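Side-chain contacts in tartronate semialdehyde reductase (Salmonella typhimurium, PDB 1VPD), which probably catalyses the NAD(P)H-dependent reduction of tartronate semialdehyde to D-glycerate, the last step in the conversion of galactarate to D-glycerate: residues Ala177-Val180 and Ile181-Leu184; Asp239-Ile242 and Lys243-Asn247. All coordinates share one frame; numbering follows the deposited sequence.

Contact 1: Ala177-Val180 and Ile181-Leu184; sequences ANQV and IVAL
Gln179 leaves its backbone with CG beside its own N (chi1 -70°) and bends again at chi2 (-52°), which turns the chain so that OE1 of Gln179 lies 4.0 Å from CG2 of Val182. This is a turn-to-turn contact within helix 170-198, the long helix that comes after strand 161-166 of the mixed sheet; the family pairs a Rossmann-type NAD-binding part with a helical one. CG1 of Val180 lies anti to the backbone N (chi1 165°), and in the Leu184 conformer described here, one of two modelled, Val180 CG1 meets Leu184 CD1 at 3.7 Å, the two chains side by side and pointing the same way. The i to i+4 bonds of the helix join all four carbonyls of 177-180 to the amides of 181-184, as in Val182 N to Asn178 O at 2.9 Å. CG2 of Val182 packs against the same carbonyl, 3.3 Å from Asn178 O.

The faces of the helix differ. Val180, Ala183 and Leu184 pack against helix 260-274, whereas Gln179 reaches the probable active site: its OE1 accepts a weak bond from Lys175, predicted to be catalytic, and is hydrogen-bonded to a tartrate molecule that probably comes from the crystallisation liquor, and its NE2 donates to Asp244. The Gln179 carbonyl has two donors, His241 NE2 and Ala183 N, and the latter sits 3.1 Å from Gln179 O, well above the carbonyl plane.

Contact 2: Asp239-Ile242 and Lys243-Asn247; sequences DLHI and KDLAN
Lys243 folds back over the preceding turn of helix 238-255, toward Leu240. Its CB lies 3.4 Å from Leu240 O. CG then leaves anti to the backbone N, and bends at chi2 (-90°) and chi3 (-59°) swing the chain round, so that CD passes this carbonyl and CE returns to 3.6 Å from Leu240 O. CE of Lys243 also comes within 4.4 Å of Leu240 CD2. At the tip, NZ forms a salt bridge with its neighbour in sequence, 2.8 Å from Asp244 OD1, approaching from above the carboxylate plane. Ser100 O is a further acceptor for NZ, and Pro70 O a weak one. Lys243 and Ser100 are both predicted to bind NAD(+), and here they are joined to each other.

On another side of the helix the His241 ring and Leu245 meet at an oblique angle, His241 CD2 being 3.8 Å from Leu245 CD2; the backbone bond from Leu245 N to His241 O, 2.9 Å, joins the same two residues. His241 and Leu245 both rest on Ala183 of helix 170-198, while Ile242 and Ala246 face helix 260-274 through Met269 and Met266.

How the contacts relate
Each contact spans about two turns of one helix, and the two helices touch each other directly. Contact 2 is the more enclosed, with half its touching residues buried and none exposed; contact 1 runs from a buried strip, Gln179 and Ala183, to exposed Ala177 and Ile181. The buried strip meets contact 2 through polar bonds from Gln179 and through packing: Ala183 CB lies 3.5 Å from His241 NE2, and Gln179 O 3.8 Å from Leu245 CD2. Between its own segments contact 1 is chiefly aliphatic, whereas contact 2 brings in an imidazole, and its 243-247 segment also carries an ion pair between neighbours in sequence. Helix 260-274 is a shared neighbour, and both contacts border the predicted cofactor and catalytic region.

Contact 1: Ala177-Val180 and Ile181-Leu184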
loop_
_atom_site.group_PDB
_atom_site.type_symbol
_atom_site.label_atom_id
_atom_site.label_comp_id
_atom_site.label_asym_id
_atom_site.label_seq_id
_atom_site.Cartn_x
_atom_site.Cartn_y
_atom_site.Cartn_z
ATOM N N ALA A 177 -10.006 3.162 -5.472
ATOM C CA ALA A 177 -10.960 2.110 -5.852
ATOM C C ALA A 177 -10.543 0.757 -5.271
ATOM O O ALA A 177 -11.354 0.005 -4.734
ATOM C CB ALA A 177 -11.056 2.030 -7.359
ATOM N N ASN A 178 -9.252 0.449 -5.358
ATOM C CA ASN A 178 -8.705 -0.775 -4.787
ATOM C C ASN A 178 -8.997 -0.899 -3.301
ATOM O O ASN A 178 -9.428 -1.948 -2.830
ATOM C CB ASN A 178 -7.183 -0.803 -5.017
ATOM C CG ASN A 178 -6.558 -2.131 -4.683
ATOM O OD1 ASN A 178 -6.265 -2.449 -3.495
ATOM N ND2 ASN A 178 -6.303 -2.911 -5.707
ATOM N N GLN A 179 -8.785 0.189 -2.572
ATOM C CA GLN A 179 -8.898 0.173 -1.122
ATOM C C GLN A 179 -10.338 0.157 -0.661
ATOM O O GLN A 179 -10.627 -0.356 0.405
ATOM C CB GLN A 179 -8.157 1.368 -0.522
ATOM C CG GLN A 179 -6.615 1.267 -0.657
ATOM C CD GLN A 179 -6.053 -0.038 -0.146
ATOM O OE1 GLN A 179 -6.086 -1.055 -0.841
ATOM N NE2 GLN A 179 -5.560 -0.021 1.089
ATOM N N VAL A 180 -11.239 0.715 -1.467
ATOM C CA VAL A 180 -12.670 0.546 -1.253
ATOM C C VAL A 180 -12.998 -0.939 -1.322
ATOM O O VAL A 180 -13.653 -1.479 -0.412
ATOM C CB VAL A 180 -13.495 1.350 -2.307
ATOM C CG1 VAL A 180 -14.967 0.898 -2.342
ATOM C CG2 VAL A 180 -13.385 2.846 -2.027
ATOM N N ILE A 181 -12.553 -1.606 -2.374
ATOM C CA ILE A 181 -12.857 -3.029 -2.520
ATOM C C ILE A 181 -12.249 -3.852 -1.378
ATOM O O ILE A 181 -12.906 -4.720 -0.819
ATOM C CB ILE A 181 -12.416 -3.566 -3.893
ATOM C CG1 ILE A 181 -13.398 -3.066 -4.955
ATOM C CG2 ILE A 181 -12.391 -5.091 -3.886
ATOM C CD1 ILE A 181 -12.829 -3.146 -6.378
ATOM N N VAL A 182 -10.999 -3.599 -1.032
ATOM C CA VAL A 182 -10.368 -4.401 0.001
ATOM C C VAL A 182 -11.102 -4.250 1.335
ATOM O O VAL A 182 -11.386 -5.247 2.011
ATOM C CB VAL A 182 -8.872 -4.085 0.129
ATOM C CG1 VAL A 182 -8.263 -4.828 1.310
ATOM C CG2 VAL A 182 -8.129 -4.471 -1.163
ATOM N N ALA A 183 -11.405 -3.014 1.730
ATOM C CA ALA A 183 -12.103 -2.783 2.989
ATOM C C ALA A 183 -13.444 -3.489 2.993
ATOM O O ALA A 183 -13.778 -4.150 3.963
ATOM C CB ALA A 183 -12.293 -1.322 3.270
ATOM N N LEU A 184 -14.211 -3.335 1.911
ATOM C CA LEU A 184 -15.552 -3.914 1.857
ATOM C C LEU A 184 -15.514 -5.441 1.777
ATOM O O LEU A 184 -16.343 -6.091 2.378
ATOM C CB LEU A 184 -16.350 -3.312 0.698
ATOM C CG LEU A 184 -16.642 -1.813 0.882
ATOM C CD1 LEU A 184 -17.313 -1.230 -0.339
ATOM C CD2 LEU A 184 -17.524 -1.586 2.109
#

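Contact 2: Asp239-Ile242 and Lys243-Asn247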
loop_
_atom_site.group_PDB
_atom_site.type_symbol
_atom_site.label_atom_id
_atom_site.label_comp_id
_atom_site.label_asym_id
_atom_site.label_seq_id
_atom_site.Cartn_x
_atom_site.Cartn_y
_atom_site.Cartn_z
ATOM N N ASP A 239 -5.100 1.811 10.954
ATOM C CA ASP A 239 -4.869 3.242 10.865
ATOM C C ASP A 239 -4.497 3.717 9.453
ATOM O O ASP A 239 -4.888 4.827 9.057
ATOM C CB ASP A 239 -3.852 3.731 11.908
ATOM C CG ASP A 239 -4.438 3.839 13.293
ATOM O OD1 ASP A 239 -5.689 3.934 13.444
ATOM O OD2 ASP A 239 -3.707 3.834 14.310
ATOM N N LEU A 240 -3.739 2.905 8.720
ATOM C CA LEU A 240 -3.424 3.204 7.327
ATOM C C LEU A 240 -4.639 3.048 6.409
ATOM O O LEU A 240 -4.835 3.860 5.513
ATOM C CB LEU A 240 -2.262 2.358 6.813
ATOM C CG LEU A 240 -0.937 2.651 7.508
ATOM C CD1 LEU A 240 0.097 1.614 7.053
ATOM C CD2 LEU A 240 -0.471 4.058 7.209
ATOM N N HIS A 241 -5.466 2.037 6.654
ATOM C CA HIS A 241 -6.657 1.861 5.842
ATOM C C HIS A 241 -7.646 3.006 6.084
ATOM O O HIS A 241 -8.302 3.438 5.140
ATOM C CB HIS A 241 -7.305 0.482 6.027
ATOM C CG HIS A 241 -7.938 -0.034 4.773
ATOM N ND1 HIS A 241 -8.016 -1.376 4.475
ATOM C CD2 HIS A 241 -8.532 0.619 3.739
ATOM C CE1 HIS A 241 -8.621 -1.528 3.303
ATOM N NE2 HIS A 241 -8.949 -0.333 2.838
ATOM N N ILE A 242 -7.701 3.535 7.308
ATOM C CA ILE A 242 -8.498 4.716 7.609
ATOM C C ILE A 242 -8.075 5.892 6.725
ATOM O O ILE A 242 -8.920 6.583 6.157
ATOM C CB ILE A 242 -8.422 5.097 9.125
ATOM C CG1 ILE A 242 -9.267 4.112 9.943
ATOM C CG2 ILE A 242 -8.897 6.532 9.345
ATOM C CD1 ILE A 242 -9.102 4.204 11.460
ATOM N N LYS A 243 -6.772 6.116 6.613
ATOM C CA LYS A 243 -6.240 7.185 5.755
ATOM C C LYS A 243 -6.656 6.982 4.296
ATOM O O LYS A 243 -7.082 7.942 3.636
ATOM C CB LYS A 243 -4.720 7.283 5.923
ATOM C CG LYS A 243 -3.968 8.137 4.911
ATOM C CD LYS A 243 -3.511 7.365 3.685
ATOM C CE LYS A 243 -2.580 6.189 4.004
ATOM N NZ LYS A 243 -2.049 5.506 2.761
ATOM N N ASP A 244 -6.578 5.741 3.816
ATOM C CA ASP A 244 -6.996 5.451 2.441
ATOM C C ASP A 244 -8.498 5.699 2.261
ATOM O O ASP A 244 -8.904 6.266 1.252
ATOM C CB ASP A 244 -6.680 4.019 2.027
ATOM C CG ASP A 244 -5.203 3.770 1.815
ATOM O OD1 ASP A 244 -4.427 4.734 1.549
ATOM O OD2 ASP A 244 -4.754 2.612 1.922
ATOM N N LEU A 245 -9.330 5.259 3.202
ATOM C CA LEU A 245 -10.762 5.516 3.070
ATOM C C LEU A 245 -11.097 7.005 3.175
ATOM O O LEU A 245 -12.013 7.472 2.490
ATOM C CB LEU A 245 -11.615 4.699 4.049
ATOM C CG LEU A 245 -11.511 3.176 3.951
ATOM C CD1 LEU A 245 -12.678 2.566 4.732
ATOM C CD2 LEU A 245 -11.488 2.665 2.497
ATOM N N ALA A 246 -10.388 7.742 4.031
ATOM C CA ALA A 246 -10.546 9.191 4.089
ATOM C C ALA A 246 -10.267 9.814 2.730
ATOM O O ALA A 246 -11.023 10.665 2.268
ATOM C CB ALA A 246 -9.646 9.796 5.144
ATOM N N ASN A 247 -9.192 9.378 2.078
ATOM C CA ASN A 247 -8.880 9.862 0.743
ATOM C C ASN A 247 -9.958 9.480 -0.280
ATOM O O ASN A 247 -10.337 10.307 -1.119
ATOM C CB ASN A 247 -7.501 9.368 0.301
ATOM C CG ASN A 247 -6.368 10.033 1.076
ATOM O OD1 ASN A 247 -6.543 11.123 1.680
ATOM N ND2 ASN A 247 -5.185 9.416 1.039
#